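Local coordinates for geranyltranstransferase (Marinomonas sp. MED121, PDB 4F62), which probably condenses isopentenyl diphosphate with allylic diphosphates to make short-chain polyprenyl diphosphates, as farnesyl-diphosphate synthases do, at residues 64-69 with 131-136; 191-194 with 198-201. One frame throughout, in Å; residues are numbered along the deposited sequence.

Contact 1: residues 64-69 with 131-136; sequences SSLTDA and SAQPEL. With SO4 (sulfate ion), chain C.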
loop_
_atom_site.group_PDB
_atom_site.type_symbol
_atom_site.label_atom_id
_atom_site.label_comp_id
_atom_site.label_asym_id
_atom_site.label_seq_id
_atom_site.Cartn_x
_atom_site.Cartn_y
_atom_site.Cartn_z
ATOM N N SER A 64 -19.150 -9.952 -8.297
ATOM C CA SER A 64 -18.489 -11.114 -7.719
ATOM C C SER A 64 -17.731 -10.718 -6.469
ATOM O O SER A 64 -17.660 -9.540 -6.139
ATOM C CB SER A 64 -17.496 -11.703 -8.724
ATOM O OG SER A 64 -18.180 -12.213 -9.849
ATOM N N SER A 65 -17.149 -11.703 -5.787
ATOM C CA SER A 65 -16.401 -11.423 -4.567
ATOM C C SER A 65 -15.242 -10.461 -4.836
ATOM O O SER A 65 -14.990 -9.553 -4.036
ATOM C CB SER A 65 -15.922 -12.722 -3.901
ATOM O OG SER A 65 -14.998 -13.403 -4.727
ATOM N N LEU A 66 -14.559 -10.627 -5.969
ATOM C CA LEU A 66 -13.483 -9.694 -6.321
ATOM C C LEU A 66 -14.005 -8.321 -6.748
ATOM O O LEU A 66 -13.243 -7.357 -6.787
ATOM C CB LEU A 66 -12.520 -10.267 -7.383
ATOM C CG LEU A 66 -11.630 -11.440 -6.925
ATOM C CD1 LEU A 66 -10.755 -11.952 -8.066
ATOM C CD2 LEU A 66 -10.758 -11.026 -5.753
ATOM N N THR A 67 -15.288 -8.213 -7.074
ATOM C CA THR A 67 -15.845 -6.879 -7.316
ATOM C C THR A 67 -15.970 -6.147 -5.983
ATOM O O THR A 67 -15.668 -4.948 -5.871
ATOM C CB THR A 67 -17.251 -6.942 -7.944
ATOM O OG1 THR A 67 -17.276 -7.907 -9.003
ATOM C CG2 THR A 67 -17.638 -5.584 -8.483
ATOM N N ASP A 68 -16.458 -6.874 -4.975
ATOM C CA ASP A 68 -16.480 -6.362 -3.602
ATOM C C ASP A 68 -15.083 -5.966 -3.134
ATOM O O ASP A 68 -14.890 -4.871 -2.595
ATOM C CB ASP A 68 -17.060 -7.404 -2.637
ATOM C CG ASP A 68 -18.568 -7.479 -2.703
ATOM O OD1 ASP A 68 -19.217 -6.423 -2.903
ATOM O OD2 ASP A 68 -19.105 -8.595 -2.566
ATOM N N ALA A 69 -14.109 -6.852 -3.339
ATOM C CA ALA A 69 -12.733 -6.547 -2.939
ATOM C C ALA A 69 -12.196 -5.303 -3.652
ATOM O O ALA A 69 -11.530 -4.448 -3.047
ATOM C CB ALA A 69 -11.826 -7.752 -3.191
ATOM N N SER A 131 -10.478 -15.827 -1.599
ATOM C CA SER A 131 -10.473 -15.839 -3.058
ATOM C C SER A 131 -9.689 -17.043 -3.599
ATOM O O SER A 131 -8.597 -17.365 -3.110
ATOM C CB SER A 131 -9.866 -14.543 -3.592
ATOM O OG SER A 131 -9.761 -14.580 -5.004
ATOM N N ALA A 132 -10.259 -17.709 -4.599
ATOM C CA ALA A 132 -9.589 -18.812 -5.285
ATOM C C ALA A 132 -9.269 -18.412 -6.729
ATOM O O ALA A 132 -9.187 -19.263 -7.613
ATOM C CB ALA A 132 -10.458 -20.063 -5.259
ATOM N N GLN A 133 -9.107 -17.110 -6.958
ATOM C CA GLN A 133 -8.739 -16.582 -8.267
ATOM C C GLN A 133 -7.441 -15.761 -8.183
ATOM O O GLN A 133 -7.475 -14.536 -8.351
ATOM C CB GLN A 133 -9.879 -15.695 -8.796
ATOM C CG GLN A 133 -11.165 -16.466 -9.141
ATOM C CD GLN A 133 -12.324 -15.545 -9.417
ATOM O OE1 GLN A 133 -12.739 -14.776 -8.549
ATOM N NE2 GLN A 133 -12.844 -15.603 -10.637
ATOM N N PRO A 134 -6.299 -16.419 -7.907
ATOM C CA PRO A 134 -5.072 -15.635 -7.705
ATOM C C PRO A 134 -4.584 -14.866 -8.940
ATOM O O PRO A 134 -4.078 -13.756 -8.773
ATOM C CB PRO A 134 -4.033 -16.689 -7.268
ATOM C CG PRO A 134 -4.563 -17.988 -7.785
ATOM C CD PRO A 134 -6.066 -17.869 -7.770
ATOM N N GLU A 135 -4.702 -15.432 -10.141
ATOM C CA GLU A 135 -4.216 -14.729 -11.326
ATOM C C GLU A 135 -5.030 -13.451 -11.524
ATOM O O GLU A 135 -4.486 -12.379 -11.812
ATOM C CB GLU A 135 -4.305 -15.603 -12.577
ATOM C CG GLU A 135 -3.484 -15.069 -13.751
ATOM C CD GLU A 135 -3.854 -15.703 -15.091
ATOM O OE1 GLU A 135 -4.287 -16.879 -15.104
ATOM O OE2 GLU A 135 -3.714 -15.020 -16.133
ATOM N N LEU A 136 -6.343 -13.562 -11.368
ATOM C CA LEU A 136 -7.204 -12.386 -11.468
ATOM C C LEU A 136 -6.902 -11.401 -10.328
ATOM O O LEU A 136 -6.850 -10.193 -10.550
ATOM C CB LEU A 136 -8.682 -12.800 -11.495
ATOM C CG LEU A 136 -9.749 -11.702 -11.610
ATOM C CD1 LEU A 136 -9.459 -10.753 -12.762
ATOM C CD2 LEU A 136 -11.131 -12.351 -11.784
HETATM S S SO4 C . -7.437 -17.518 -11.731
HETATM O O1 SO4 C . -8.516 -18.297 -11.130
HETATM O O2 SO4 C . -7.309 -17.846 -13.152
HETATM O O3 SO4 C . -7.762 -16.100 -11.585
HETATM O O4 SO4 C . -6.183 -17.845 -11.047
HETATM O O HOH W 1 -14.493 -12.458 -8.464
#
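L66 reaches from the first turn of helix 65-86 to S131 and Q133, which precede helix 134-148, and to L136 in its first turn. Just before it, S64 holds the N-cap position: its O accepts from the N atoms of T67 and D68, while its N donates to T67 OG1 at 2.9 Å, a side-chain bond that ties the N-cap residue to the first turn. S65 opens the helix on the exposed side, where a small polar residue fits. L66 follows with CG anti to its carbonyl carbon (chi1 -69°), which directs its two methyls at 131-136. CD1 lies 3.7 Å from L136 CG, the two leucines running past each other in opposite directions, and 3.5 Å from Q133 OE1; CD2 rests 3.8 Å from S131 OG. That hydroxyl is already engaged in an ST turn, accepting from Q133 N at 3.3 Å. A water bridges the polar edge, accepting from L66 N and donating to Q133 OE1 at 2.9 Å. An alanine at L66 would remove both methyls and is likely to leave a gap beside L136 and S131. A sulfate, probably from the crystallisation liquor, accepts from E135 N and L136 N in the first turn of helix 134-148. Farther along, T67 packs on T53, Y54 and A57 of helix 48-60, and D68 forms a salt bridge with R15 of helix 5-23.

Contact 2: residues 191-194 with 198-201; sequences MGAL and QVKP
V199, A193 and L194 close the helix-loop-helix connection in which helix 170-194 ends, a short loop reverses course, and helix 201-226 begins; it belongs to the all-helical isoprenoid synthase fold. The loop folds back over the last helical turn, bringing the CA atoms of L194 and V199 to 5.7 Å, and the contact is van der Waals packing, chiefly of apolar side chains. V199 contributes the largest share, and its branching at CB lets one residue meet two partners. With chi1 at 72°, CG1 sits between the backbone N and the carbonyl carbon while CG2 is anti to N, and the two methyls take separate tasks. CG2 meets A193 CB at 3.8 Å. CG1 turns to L194, coming to 3.8 Å from its CD2 and resting also near its CA.

A193 suits its place because a single methyl fits well in a buried position where V199 and also L204 and L207 of helix 201-226 close in; a longer side chain would probably be crowded. L194 starts with its CA–CB bond directed away from the loop, and only CD2 at the end of the side chain swings back across V199; the side chain also touches L140 and E143 of helix 134-148. V199 likewise touches L204, so the valine and the alanine share a neighbour on the following helix. At that helix's start, K200 is the N-cap residue and its N is hydrogen-bonded to Q203 OE1, while P201 takes the first helical position, which a proline tolerates because no backbone N-H is needed there. The turn itself is secured by T196, whose OG1 is hydrogen-bonded to both A193 O and Q198 N; that same A193 O lies 3.7 Å from V199 CB.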
loop_
_atom_site.group_PDB
_atom_site.type_symbol
_atom_site.label_atom_id
_atom_site.label_comp_id
_atom_site.label_asym_id
_atom_site.label_seq_id
_atom_site.Cartn_x
_atom_site.Cartn_y
_atom_site.Cartn_z
ATOM N N MET A 191 -11.294 -2.364 -13.026
ATOM C CA MET A 191 -11.311 -3.443 -12.044
ATOM C C MET A 191 -12.685 -4.083 -11.894
ATOM O O MET A 191 -12.784 -5.290 -11.736
ATOM C CB MET A 191 -10.799 -2.963 -10.687
ATOM C CG MET A 191 -9.318 -2.547 -10.713
ATOM S SD MET A 191 -8.856 -1.721 -9.179
ATOM C CE MET A 191 -8.701 -3.125 -8.067
ATOM N N GLY A 192 -13.734 -3.266 -11.938
ATOM C CA GLY A 192 -15.087 -3.779 -11.889
ATOM C C GLY A 192 -15.327 -4.807 -12.974
ATOM O O GLY A 192 -15.756 -5.932 -12.691
ATOM N N ALA A 193 -15.038 -4.420 -14.214
ATOM C CA ALA A 193 -15.214 -5.296 -15.377
ATOM C C ALA A 193 -14.327 -6.546 -15.294
ATOM O O ALA A 193 -14.793 -7.681 -15.487
ATOM C CB ALA A 193 -14.921 -4.509 -16.647
ATOM N N LEU A 194 -13.048 -6.347 -15.001
ATOM C CA LEU A 194 -12.130 -7.483 -14.821
ATOM C C LEU A 194 -12.600 -8.448 -13.730
ATOM O O LEU A 194 -12.492 -9.663 -13.882
ATOM C CB LEU A 194 -10.711 -6.989 -14.501
ATOM C CG LEU A 194 -9.922 -6.296 -15.622
ATOM C CD1 LEU A 194 -8.791 -5.461 -15.027
ATOM C CD2 LEU A 194 -9.346 -7.339 -16.592
ATOM N N GLN A 198 -14.858 -12.092 -17.080
ATOM C CA GLN A 198 -15.530 -12.215 -18.377
ATOM C C GLN A 198 -15.262 -11.084 -19.372
ATOM O O GLN A 198 -15.731 -11.146 -20.512
ATOM C CB GLN A 198 -17.049 -12.264 -18.173
ATOM C CG GLN A 198 -17.629 -13.601 -17.805
ATOM C CD GLN A 198 -19.137 -13.596 -17.925
ATOM O OE1 GLN A 198 -19.707 -12.764 -18.636
ATOM N NE2 GLN A 198 -19.794 -14.519 -17.229
ATOM N N VAL A 199 -14.559 -10.037 -18.953
ATOM C CA VAL A 199 -14.421 -8.863 -19.828
ATOM C C VAL A 199 -13.535 -9.139 -21.046
ATOM O O VAL A 199 -12.540 -9.856 -20.960
ATOM C CB VAL A 199 -13.935 -7.599 -19.065
ATOM C CG1 VAL A 199 -12.473 -7.727 -18.679
ATOM C CG2 VAL A 199 -14.165 -6.342 -19.895
ATOM N N LYS A 200 -13.930 -8.588 -22.189
ATOM C CA LYS A 200 -13.175 -8.748 -23.420
ATOM C C LYS A 200 -12.412 -7.455 -23.642
ATOM O O LYS A 200 -12.838 -6.401 -23.152
ATOM C CB LYS A 200 -14.123 -9.040 -24.586
ATOM C CG LYS A 200 -15.240 -10.006 -24.231
ATOM C CD LYS A 200 -15.879 -10.595 -25.482
ATOM C CE LYS A 200 -17.255 -11.189 -25.192
ATOM N NZ LYS A 200 -18.310 -10.134 -25.132
ATOM N N PRO A 201 -11.281 -7.523 -24.373
ATOM C CA PRO A 201 -10.409 -6.348 -24.521
ATOM C C PRO A 201 -11.135 -5.141 -25.114
ATOM O O PRO A 201 -10.875 -4.006 -24.706
ATOM C CB PRO A 201 -9.325 -6.833 -25.493
ATOM C CG PRO A 201 -9.335 -8.327 -25.367
ATOM C CD PRO A 201 -10.772 -8.686 -25.126
#

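Overall arrangement
The two contacts follow one another along the chain and lie on the same side of its centre, with their own centres about 12 Å apart. They touch directly: L136 CD1 of contact 1 packs at 3.4 Å from L194 O of contact 2. T67 OG1 is also hydrogen-bonded to S195 OG, in the loop that joins the two segments of contact 2, and M191 touches helices 65-86 and 134-148 together. Contact 1 opens helix 65-86 and contact 2 leads into helix 201-226; in this family the opposite ends of these two helices carry the aspartate-rich motifs that bind magnesium and diphosphate. Both contacts are therefore probably structural packing remote from catalysis.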